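Local coordinates for tRNA (guanine(26)-N(2))-dimethyltransferase (Pyrococcus horikoshii, PDB 2DUL), which probably dimethylates the N2 atom of guanine 26 in a number of tRNAs, using S-adenosyl-L-methionine as methyl donor, at residues 136-141 / 161-166. Sequence-based numbering, arbitrary orientation.
Sequences DLDPFG and GVTATD
L137 is held between G161 and T163 by two backbone hydrogen bonds of parallel strand pairing. Its N donates to G161 O at 2.7 Å, almost straight at 177°. Its O accepts T163 N at 3.0 Å. Past D138 the chains separate around P139 and F140, then rejoin where T165 N donates to G141 O at 2.8 Å. At the positive phi of G141 (104°) a side chain would be pressed against F140 O. A164 CA adds a CA-H...O contact to G141 O. Strands 132-137 and 158-164, parallel neighbours in the Rossmann-like sheet, are linked by a beta-alpha-beta crossover through helix 144-153. D138, P139, F140 and G141 follow the C-terminal end of the first strand, a D-P-F-G sequence resembling motif IV, (D/N)-P-P-(Y/F/W), of amino-methyltransferases; with R36 near D138 and R61 near D136, both predicted to bind S-adenosyl-L-methionine, this probably borders the active site. Among the side chains, D138 and T163 lie side by side and point the same way. CG of D138 is anti to its backbone N (chi1 -170°), and OD1 lies 3.2 Å from T163 CB. D138 OD2 salt-bridges R61. OD2 of D136 approaches G161 O to 3.5 Å, a van der Waals approach of two oxygens; D136 salt-bridges R61 through OD1 and R228 through OD2, charges that would probably keep it ionised. T165 lays CB 3.8 Å from G141 CA, and P139 CD rests 3.8 Å from T163 O, a buried carbonyl oxygen that lacks a polar partner.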
loop_
_atom_site.group_PDB
_atom_site.type_symbol
_atom_site.label_atom_id
_atom_site.label_comp_id
_atom_site.label_asym_id
_atom_site.label_seq_id
_atom_site.Cartn_x
_atom_site.Cartn_y
_atom_site.Cartn_z
ATOM N N ASP A 136 8.987 -5.755 -2.181
ATOM C CA ASP A 136 7.995 -4.862 -2.764
ATOM C C ASP A 136 7.321 -5.601 -3.920
ATOM O O ASP A 136 7.959 -5.936 -4.914
ATOM C CB ASP A 136 8.654 -3.569 -3.258
ATOM C CG ASP A 136 7.645 -2.448 -3.492
ATOM O OD1 ASP A 136 8.069 -1.277 -3.606
ATOM O OD2 ASP A 136 6.430 -2.737 -3.553
ATOM N N LEU A 137 6.033 -5.879 -3.753
ATOM C CA LEU A 137 5.235 -6.577 -4.754
ATOM C C LEU A 137 4.401 -5.561 -5.508
ATOM O O LEU A 137 3.433 -5.023 -4.962
ATOM C CB LEU A 137 4.288 -7.578 -4.087
ATOM C CG LEU A 137 4.857 -8.809 -3.392
ATOM C CD1 LEU A 137 3.695 -9.689 -2.914
ATOM C CD2 LEU A 137 5.748 -9.580 -4.369
ATOM N N ASP A 138 4.767 -5.312 -6.759
ATOM C CA ASP A 138 4.060 -4.345 -7.593
ATOM C C ASP A 138 3.781 -4.957 -8.961
ATOM O O ASP A 138 4.457 -4.641 -9.938
ATOM C CB ASP A 138 4.922 -3.090 -7.755
ATOM C CG ASP A 138 4.171 -1.946 -8.405
ATOM O OD1 ASP A 138 3.187 -1.467 -7.804
ATOM O OD2 ASP A 138 4.566 -1.526 -9.517
ATOM N N PRO A 139 2.777 -5.844 -9.049
ATOM C CA PRO A 139 2.406 -6.512 -10.300
ATOM C C PRO A 139 1.380 -5.759 -11.142
ATOM O O PRO A 139 0.892 -4.700 -10.749
ATOM C CB PRO A 139 1.851 -7.835 -9.809
ATOM C CG PRO A 139 1.073 -7.395 -8.607
ATOM C CD PRO A 139 2.039 -6.432 -7.915
ATOM N N PHE A 140 1.071 -6.320 -12.308
ATOM C CA PHE A 140 0.070 -5.745 -13.199
ATOM C C PHE A 140 -1.273 -6.245 -12.678
ATOM O O PHE A 140 -1.710 -7.337 -13.038
ATOM C CB PHE A 140 0.245 -6.248 -14.639
ATOM C CG PHE A 140 1.536 -5.837 -15.286
ATOM C CD1 PHE A 140 1.885 -4.494 -15.383
ATOM C CD2 PHE A 140 2.391 -6.794 -15.824
ATOM C CE1 PHE A 140 3.069 -4.111 -16.011
ATOM C CE2 PHE A 140 3.577 -6.421 -16.454
ATOM C CZ PHE A 140 3.918 -5.076 -16.548
ATOM N N GLY A 141 -1.917 -5.463 -11.820
ATOM C CA GLY A 141 -3.203 -5.879 -11.292
ATOM C C GLY A 141 -3.176 -6.397 -9.866
ATOM O O GLY A 141 -2.880 -5.650 -8.932
ATOM N N GLY A 161 5.756 -4.760 1.138
ATOM C CA GLY A 161 5.097 -3.663 0.457
ATOM C C GLY A 161 4.255 -4.306 -0.624
ATOM O O GLY A 161 4.776 -5.042 -1.461
ATOM N N VAL A 162 2.953 -4.051 -0.609
ATOM C CA VAL A 162 2.074 -4.653 -1.596
ATOM C C VAL A 162 1.215 -3.612 -2.294
ATOM O O VAL A 162 0.691 -2.697 -1.660
ATOM C CB VAL A 162 1.127 -5.688 -0.940
ATOM C CG1 VAL A 162 0.384 -6.465 -2.014
ATOM C CG2 VAL A 162 1.918 -6.626 -0.029
ATOM N N THR A 163 1.080 -3.759 -3.605
ATOM C CA THR A 163 0.260 -2.853 -4.391
ATOM C C THR A 163 -0.768 -3.650 -5.179
ATOM O O THR A 163 -0.466 -4.718 -5.710
ATOM C CB THR A 163 1.097 -2.038 -5.398
ATOM O OG1 THR A 163 2.068 -1.252 -4.699
ATOM C CG2 THR A 163 0.193 -1.103 -6.200
ATOM N N ALA A 164 -1.989 -3.141 -5.225
ATOM C CA ALA A 164 -3.051 -3.770 -5.990
ATOM C C ALA A 164 -3.485 -2.687 -6.966
ATOM O O ALA A 164 -3.891 -1.603 -6.553
ATOM C CB ALA A 164 -4.209 -4.171 -5.083
ATOM N N THR A 165 -3.372 -2.972 -8.259
ATOM C CA THR A 165 -3.742 -2.006 -9.290
ATOM C C THR A 165 -5.199 -2.108 -9.714
ATOM O O THR A 165 -5.882 -1.094 -9.858
ATOM C CB THR A 165 -2.867 -2.172 -10.545
ATOM O OG1 THR A 165 -1.489 -2.012 -10.189
ATOM C CG2 THR A 165 -3.235 -1.127 -11.590
ATOM N N ASP A 166 -5.678 -3.327 -9.926
ATOM C CA ASP A 166 -7.062 -3.512 -10.336
ATOM C C ASP A 166 -8.016 -3.264 -9.173
ATOM O O ASP A 166 -8.262 -4.146 -8.348
ATOM C CB ASP A 166 -7.265 -4.921 -10.903
ATOM C CG ASP A 166 -8.650 -5.115 -11.491
ATOM O OD1 ASP A 166 -9.290 -4.100 -11.842
ATOM O OD2 ASP A 166 -9.090 -6.278 -11.612
#